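Local coordinates for protein triacylglycerol lipase (PDB 5AH1) that hydrolyses ester bonds, as a triacylglycerol lipase of the alpha/beta-hydrolase clan that binds zinc and cleaves synthetic polyesters, at residues 30-43 against 247-259. Numbering follows the deposited sequence. Where two conformers were deposited one is given.
Sequences IPTLEDIDNLIDSA and SYTFGVLGTITGK
Ser247 meets the start of the 3-10 turn at Leu33: its OG, anti to the backbone N (chi1 -171°), accepts Leu33 N at 2.9 Å, nearly straight (166°). Leu33 bends round this oxygen and lays CD2 against Phe250 CB and the backbone of Gly251. The next residue, Tyr248, lies alongside Pro31, pointing the same way, while Ile30 crosses it at roughly a right angle, CG2 3.6 Å from Tyr248 CD1. Pro31 O reaches the ring edge near its plane, and Val252 CG2, from the same helix, sits over one face near the rim. Helices 36-42 and 247-257 pass at 46°, axes 9.2 Å apart, fitting closely at Gly251, where Leu39 CD1 lies 3.9 Å from Gly251 CA and Ile36 CD1 joins it. Ile40 CD1 abuts Gly254 O. Lys259, its chain bent midway, crosses Ile40 obliquely, CB and CE against CG1, to a salt bridge in which NZ meets Asp37 OD1 from above the carboxylate plane; the modelled 2.5 Å is doubtfully short. This is plain packing of the N-terminal segment on helix 242-257, which comes after strand 221-227 of the parallel alpha/beta-hydrolase sheet; helix 357-363 borders Ile30, Pro31 and Tyr248 (OH bonded to Ile355 O), helix 284-292 Leu33 and Phe250.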
ATOM      1  N   ILE A  30     -17.606  13.922  -3.524  1.00 31.15           N
ATOM      2  CA  ILE A  30     -16.458  13.593  -2.695  1.00 27.53           C
ATOM      3  C   ILE A  30     -15.949  14.885  -2.064  1.00 24.22           C
ATOM      4  O   ILE A  30     -15.618  15.842  -2.754  1.00 23.46           O
ATOM      5  CB  ILE A  30     -15.344  12.870  -3.460  1.00 27.16           C
ATOM      6  CG1 ILE A  30     -15.859  11.502  -3.921  1.00 27.32           C
ATOM      7  CG2 ILE A  30     -14.130  12.647  -2.558  1.00 26.59           C
ATOM      8  CD1 ILE A  30     -14.917  10.765  -4.848  1.00 27.41           C
ATOM      9  N   PRO A  31     -15.899  14.919  -0.738  1.00 21.38           N
ATOM     10  CA  PRO A  31     -15.480  16.125  -0.023  1.00 21.01           C
ATOM     11  C   PRO A  31     -13.987  16.367  -0.166  1.00 19.08           C
ATOM     12  O   PRO A  31     -13.220  15.427  -0.393  1.00 19.80           O
ATOM     13  CB  PRO A  31     -15.837  15.802   1.425  1.00 22.69           C
ATOM     14  CG  PRO A  31     -15.877  14.297   1.444  1.00 23.23           C
ATOM     15  CD  PRO A  31     -16.294  13.834   0.170  1.00 22.24           C
ATOM     16  N   THR A  32     -13.599  17.626  -0.043  1.00 16.67           N
ATOM     17  CA  THR A  32     -12.203  18.016  -0.006  1.00 15.53           C
ATOM     18  C   THR A  32     -12.014  18.763   1.310  1.00 15.10           C
ATOM     19  O   THR A  32     -12.911  18.780   2.166  1.00 15.43           O
ATOM     20  CB  THR A  32     -11.831  18.916  -1.192  1.00 16.15           C
ATOM     21  OG1 THR A  32     -12.597  20.121  -1.128  1.00 16.18           O
ATOM     22  CG2 THR A  32     -12.090  18.207  -2.526  1.00 17.12           C
ATOM     23  N   LEU A  33     -10.868  19.403   1.484  1.00 14.27           N
ATOM     24  CA  LEU A  33     -10.646  20.136   2.723  1.00 14.95           C
ATOM     25  C   LEU A  33     -11.641  21.269   2.938  1.00 16.50           C
ATOM     26  O   LEU A  33     -11.855  21.693   4.074  1.00 16.05           O
ATOM     27  CB  LEU A  33      -9.217  20.664   2.795  1.00 14.89           C
ATOM     28  CG  LEU A  33      -8.173  19.614   3.166  1.00 15.44           C
ATOM     29  CD1 LEU A  33      -6.792  20.236   3.100  1.00 16.62           C
ATOM     30  CD2 LEU A  33      -8.439  19.057   4.560  1.00 15.89           C
ATOM     31  N   GLU A  34     -12.256  21.736   1.853  1.00 18.56           N
ATOM     32  CA  GLU A  34     -13.337  22.723   1.936  1.00 22.64           C
ATOM     33  C   GLU A  34     -14.474  22.218   2.806  1.00 22.53           C
ATOM     34  O   GLU A  34     -15.209  23.001   3.407  1.00 23.16           O
ATOM     35  CB  GLU A  34     -13.920  22.986   0.548  1.00 27.23           C
ATOM     36  CG  GLU A  34     -13.150  23.942  -0.305  1.00 32.06           C
ATOM     37  CD  GLU A  34     -13.967  24.400  -1.492  1.00 35.68           C
ATOM     38  OE1 GLU A  34     -14.946  23.700  -1.847  1.00 36.92           O
ATOM     39  OE2 GLU A  34     -13.640  25.466  -2.058  1.00 37.64           O
ATOM     40  N   ASP A  35     -14.627  20.898   2.838  1.00 21.85           N
ATOM     41  CA  ASP A  35     -15.728  20.248   3.534  1.00 21.68           C
ATOM     42  C   ASP A  35     -15.243  19.559   4.797  1.00 20.12           C
ATOM     43  O   ASP A  35     -15.855  18.600   5.259  1.00 20.28           O
ATOM     44  CB  ASP A  35     -16.357  19.207   2.610  1.00 23.56           C
ATOM     45  CG  ASP A  35     -16.649  19.764   1.235  1.00 25.54           C
ATOM     46  OD1 ASP A  35     -17.488  20.685   1.146  1.00 26.62           O
ATOM     47  OD2 ASP A  35     -16.032  19.296   0.250  1.00 25.92           O
ATOM     48  N   ILE A  36     -14.140  20.043   5.361  1.00 18.64           N
ATOM     49  CA  ILE A  36     -13.547  19.385   6.517  1.00 17.84           C
ATOM     50  C   ILE A  36     -14.552  19.251   7.668  1.00 17.71           C
ATOM     51  O   ILE A  36     -14.584  18.227   8.347  1.00 17.04           O
ATOM     52  CB  ILE A  36     -12.257  20.108   6.987  1.00 17.81           C
ATOM     53  CG1 ILE A  36     -11.560  19.319   8.099  1.00 18.60           C
ATOM     54  CG2 ILE A  36     -12.554  21.516   7.463  1.00 17.67           C
ATOM     55  CD1 ILE A  36     -11.032  17.975   7.664  1.00 20.14           C
ATOM     56  N   ASP A  37     -15.386  20.268   7.878  1.00 19.07           N
ATOM     57  CA  ASP A  37     -16.330  20.231   8.993  1.00 20.84           C
ATOM     58  C   ASP A  37     -17.314  19.071   8.845  1.00 22.15           C
ATOM     59  O   ASP A  37     -17.558  18.331   9.795  1.00 22.02           O
ATOM     60  CB  ASP A  37     -17.081  21.555   9.126  1.00 22.02           C
ATOM     61  CG  ASP A  37     -16.163  22.707   9.473  1.00 22.72           C
ATOM     62  OD1 ASP A  37     -15.103  22.473  10.097  1.00 22.45           O
ATOM     63  OD2 ASP A  37     -16.494  23.851   9.110  1.00 23.54           O
ATOM     64  N   ASN A  38     -17.871  18.908   7.653  1.00 24.11           N
ATOM     65  CA  ASN A  38     -18.816  17.828   7.414  1.00 26.92           C
ATOM     66  C   ASN A  38     -18.169  16.451   7.519  1.00 26.71           C
ATOM     67  O   ASN A  38     -18.800  15.497   7.957  1.00 25.72           O
ATOM     68  CB  ASN A  38     -19.480  18.007   6.050  1.00 30.15           C
ATOM     69  CG  ASN A  38     -20.586  19.041   6.073  1.00 33.38           C
ATOM     70  OD1 ASN A  38     -21.177  19.320   7.121  1.00 34.38           O
ATOM     71  ND2 ASN A  38     -20.877  19.615   4.911  1.00 34.89           N
ATOM     72  N   LEU A  39     -16.907  16.350   7.133  1.00 27.24           N
ATOM     73  CA  LEU A  39     -16.177  15.093   7.293  1.00 28.60           C
ATOM     74  C   LEU A  39     -15.989  14.678   8.711  1.00 28.62           C
ATOM     75  O   LEU A  39     -16.253  13.533   9.066  1.00 28.11           O
ATOM     76  CB  LEU A  39     -14.790  15.206   6.664  1.00 30.57           C
ATOM     77  CG  LEU A  39     -14.834  15.360   5.163  1.00 32.14           C
ATOM     78  CD1 LEU A  39     -13.447  15.173   4.548  1.00 32.66           C
ATOM     79  CD2 LEU A  39     -15.792  14.363   4.619  1.00 33.28           C
ATOM     80  N   ILE A  40     -15.475  15.598   9.505  1.00 29.07           N
ATOM     81  CA  ILE A  40     -15.278  15.357  10.914  1.00 30.15           C
ATOM     82  C   ILE A  40     -16.610  14.975  11.531  1.00 30.02           C
ATOM     83  O   ILE A  40     -16.690  14.050  12.334  1.00 29.54           O
ATOM     84  CB  ILE A  40     -14.712  16.621  11.594  1.00 31.22           C
ATOM     85  CG1 ILE A  40     -13.282  16.884  11.112  1.00 32.28           C
ATOM     86  CG2 ILE A  40     -14.769  16.512  13.124  1.00 31.72           C
ATOM     87  CD1 ILE A  40     -12.283  15.825  11.503  1.00 32.64           C
ATOM     88  N   ASP A  41     -17.660  15.678  11.133  1.00 30.03           N
ATOM     89  CA  ASP A  41     -18.986  15.435  11.678  1.00 31.48           C
ATOM     90  C   ASP A  41     -19.461  14.010  11.384  1.00 30.19           C
ATOM     91  O   ASP A  41     -20.011  13.334  12.258  1.00 30.43           O
ATOM     92  CB  ASP A  41     -19.979  16.449  11.106  1.00 34.35           C
ATOM     93  CG  ASP A  41     -21.375  16.267  11.659  1.00 36.90           C
ATOM     94  OD1 ASP A  41     -21.559  16.464  12.880  1.00 37.54           O
ATOM     95  OD2 ASP A  41     -22.286  15.931  10.871  1.00 38.05           O
ATOM     96  N   SER A  42     -19.241  13.552  10.157  1.00 28.94           N
ATOM     97  CA  SER A  42     -19.758  12.252   9.729  1.00 28.95           C
ATOM     98  C   SER A  42     -18.894  11.089  10.230  1.00 28.25           C
ATOM     99  O   SER A  42     -19.327   9.932  10.239  1.00 27.48           O
ATOM    100  CB  SER A  42     -19.850  12.216   8.204  1.00 30.36           C
ATOM    101  OG  SER A  42     -18.563  12.126   7.617  1.00 31.64           O
ATOM    102  N   ALA A  43     -17.679  11.406  10.667  1.00 28.88           N
ATOM    103  CA  ALA A  43     -16.685  10.393  11.002  1.00 29.98           C
ATOM    104  C   ALA A  43     -16.948   9.683  12.319  1.00 30.58           C
ATOM    105  O   ALA A  43     -17.577  10.226  13.227  1.00 30.64           O
ATOM    106  CB  ALA A  43     -15.298  11.023  11.044  1.00 30.37           C
ATOM    107  N   SER A 247      -6.632  16.252  -1.538  1.00 11.66           N
ATOM    108  CA  SER A 247      -7.318  17.072  -0.549  1.00 11.79           C
ATOM    109  C   SER A 247      -8.291  16.219   0.279  1.00 11.24           C
ATOM    110  O   SER A 247      -8.330  16.315   1.508  1.00 11.13           O
ATOM    111  CB  SER A 247      -8.028  18.235  -1.239  1.00 11.85           C
ATOM    112  OG  SER A 247      -8.519  19.143  -0.280  1.00 12.74           O
ATOM    113  N   TYR A 248      -9.061  15.371  -0.392  1.00 10.72           N
ATOM    114  CA  TYR A 248      -9.917  14.416   0.294  1.00 11.33           C
ATOM    115  C   TYR A 248      -9.137  13.569   1.307  1.00 11.08           C
ATOM    116  O   TYR A 248      -9.585  13.377   2.438  1.00 11.90           O
ATOM    117  CB  TYR A 248     -10.612  13.496  -0.716  1.00 11.45           C
ATOM    118  CG  TYR A 248     -11.254  12.301  -0.059  1.00 11.81           C
ATOM    119  CD1 TYR A 248     -12.433  12.426   0.655  1.00 12.67           C
ATOM    120  CD2 TYR A 248     -10.669  11.048  -0.146  1.00 12.52           C
ATOM    121  CE1 TYR A 248     -13.017  11.337   1.277  1.00 12.59           C
ATOM    122  CE2 TYR A 248     -11.239   9.950   0.472  1.00 12.54           C
ATOM    123  CZ  TYR A 248     -12.420  10.101   1.178  1.00 11.92           C
ATOM    124  OH  TYR A 248     -12.979   8.988   1.789  1.00 12.12           O
ATOM    125  N   THR A 249      -7.970  13.093   0.901  0.57 10.47           N
ATOM    126  CA  THR A 249      -7.201  12.213   1.757  0.57 10.88           C
ATOM    127  C   THR A 249      -6.624  12.954   2.980  0.57 11.16           C
ATOM    128  O   THR A 249      -6.441  12.358   4.031  0.57 11.21           O
ATOM    129  CB  THR A 249      -6.128  11.477   0.956  0.57 11.51           C
ATOM    130  OG1 THR A 249      -6.734  10.899  -0.211  0.57 11.93           O
ATOM    131  CG2 THR A 249      -5.529  10.374   1.788  0.57 11.88           C
ATOM    132  N   PHE A 250      -6.371  14.255   2.859  1.00 11.28           N
ATOM    133  CA  PHE A 250      -6.026  15.081   4.029  1.00 11.82           C
ATOM    134  C   PHE A 250      -7.220  15.166   4.970  1.00 12.63           C
ATOM    135  O   PHE A 250      -7.061  15.146   6.186  1.00 12.89           O
ATOM    136  CB  PHE A 250      -5.581  16.490   3.632  1.00 13.59           C
ATOM    137  CG  PHE A 250      -4.154  16.573   3.183  1.00 15.75           C
ATOM    138  CD1 PHE A 250      -3.114  16.251   4.038  1.00 19.03           C
ATOM    139  CD2 PHE A 250      -3.848  17.012   1.913  1.00 18.93           C
ATOM    140  CE1 PHE A 250      -1.803  16.346   3.613  1.00 20.60           C
ATOM    141  CE2 PHE A 250      -2.546  17.102   1.488  1.00 20.30           C
ATOM    142  CZ  PHE A 250      -1.524  16.768   2.330  1.00 21.08           C
ATOM    143  N   GLY A 251      -8.412  15.269   4.404  1.00 12.29           N
ATOM    144  CA  GLY A 251      -9.633  15.208   5.190  1.00 13.15           C
ATOM    145  C   GLY A 251      -9.729  13.911   5.979  1.00 12.74           C
ATOM    146  O   GLY A 251     -10.008  13.928   7.175  1.00 13.97           O
ATOM    147  N   VAL A 252      -9.498  12.776   5.317  1.00 12.49           N
ATOM    148  CA  VAL A 252      -9.523  11.489   5.999  1.00 12.89           C
ATOM    149  C   VAL A 252      -8.478  11.475   7.123  1.00 12.91           C
ATOM    150  O   VAL A 252      -8.750  11.029   8.240  1.00 12.43           O
ATOM    151  CB  VAL A 252      -9.278  10.315   5.033  1.00 13.71           C
ATOM    152  CG1 VAL A 252      -9.245   9.016   5.804  1.00 13.66           C
ATOM    153  CG2 VAL A 252     -10.371  10.254   3.970  1.00 14.30           C
ATOM    154  N   LEU A 253      -7.279  11.968   6.835  1.00 12.47           N
ATOM    155  CA  LEU A 253      -6.241  12.047   7.862  1.00 13.15           C
ATOM    156  C   LEU A 253      -6.748  12.850   9.067  1.00 13.40           C
ATOM    157  O   LEU A 253      -6.527  12.466  10.215  1.00 14.15           O
ATOM    158  CB  LEU A 253      -4.958  12.648   7.275  1.00 12.70           C
ATOM    159  CG  LEU A 253      -3.790  12.871   8.243  1.00 14.01           C
ATOM    160  CD1 LEU A 253      -3.339  11.578   8.908  1.00 15.05           C
ATOM    161  CD2 LEU A 253      -2.626  13.506   7.503  1.00 14.91           C
ATOM    162  N   GLY A 254      -7.450  13.945   8.798  1.00 13.85           N
ATOM    163  CA  GLY A 254      -8.010  14.776   9.845  1.00 14.76           C
ATOM    164  C   GLY A 254      -9.018  14.062  10.731  1.00 15.75           C
ATOM    165  O   GLY A 254      -9.148  14.424  11.899  1.00 16.58           O
ATOM    166  N   THR A 255      -9.736  13.066  10.202  1.00 16.69           N
ATOM    167  CA  THR A 255     -10.691  12.324  11.027  1.00 17.67           C
ATOM    168  C   THR A 255      -9.950  11.504  12.070  1.00 17.96           C
ATOM    169  O   THR A 255     -10.533  11.095  13.069  1.00 19.03           O
ATOM    170  CB  THR A 255     -11.626  11.382  10.205  1.00 18.75           C
ATOM    171  OG1 THR A 255     -10.890  10.276   9.658  1.00 19.49           O
ATOM    172  CG2 THR A 255     -12.327  12.151   9.100  1.00 19.36           C
ATOM    173  N   ILE A 256      -8.663  11.267  11.828  1.00 18.12           N
ATOM    174  CA  ILE A 256      -7.813  10.539  12.759  1.00 19.54           C
ATOM    175  C   ILE A 256      -7.056  11.490  13.676  1.00 19.47           C
ATOM    176  O   ILE A 256      -7.021  11.283  14.884  1.00 20.94           O
ATOM    177  CB  ILE A 256      -6.813   9.640  12.003  1.00 20.70           C
ATOM    178  CG1 ILE A 256      -7.571   8.625  11.146  1.00 21.70           C
ATOM    179  CG2 ILE A 256      -5.873   8.937  12.967  1.00 21.61           C
ATOM    180  CD1 ILE A 256      -8.569   7.788  11.901  1.00 22.29           C
ATOM    181  N   THR A 257      -6.453  12.536  13.121  1.00 19.04           N
ATOM    182  CA  THR A 257      -5.643  13.437  13.942  1.00 19.24           C
ATOM    183  C   THR A 257      -6.500  14.378  14.777  1.00 20.34           C
ATOM    184  O   THR A 257      -6.067  14.839  15.835  1.00 20.96           O
ATOM    185  CB  THR A 257      -4.700  14.314  13.086  1.00 18.17           C
ATOM    186  OG1 THR A 257      -5.465  15.128  12.193  1.00 17.70           O
ATOM    187  CG2 THR A 257      -3.757  13.454  12.280  1.00 18.08           C
ATOM    188  N   GLY A 258      -7.716  14.645  14.303  1.00 20.88           N
ATOM    189  CA  GLY A 258      -8.502  15.775  14.778  1.00 21.89           C
ATOM    190  C   GLY A 258      -8.304  16.933  13.809  1.00 22.88           C
ATOM    191  O   GLY A 258      -7.239  17.043  13.205  1.00 21.68           O
ATOM    192  N   LYS A 259      -9.303  17.798  13.648  1.00 25.17           N
ATOM    193  CA  LYS A 259      -9.265  18.778  12.559  1.00 28.11           C
ATOM    194  C   LYS A 259      -8.216  19.867  12.771  1.00 28.87           C
ATOM    195  O   LYS A 259      -7.721  20.461  11.812  1.00 29.25           O
ATOM    196  CB  LYS A 259     -10.642  19.410  12.314  1.00 30.30           C
ATOM    197  CG  LYS A 259     -11.068  20.484  13.305  1.00 31.72           C
ATOM    198  CD  LYS A 259     -12.264  21.282  12.779  1.00 32.47           C
ATOM    199  CE  LYS A 259     -13.443  20.384  12.464  1.00 32.68           C
ATOM    200  NZ  LYS A 259     -14.689  21.156  12.212  1.00 32.94           N
TER
HETATM  201  O   HOH W   1     -16.712  19.030  12.403  1.00 32.89           O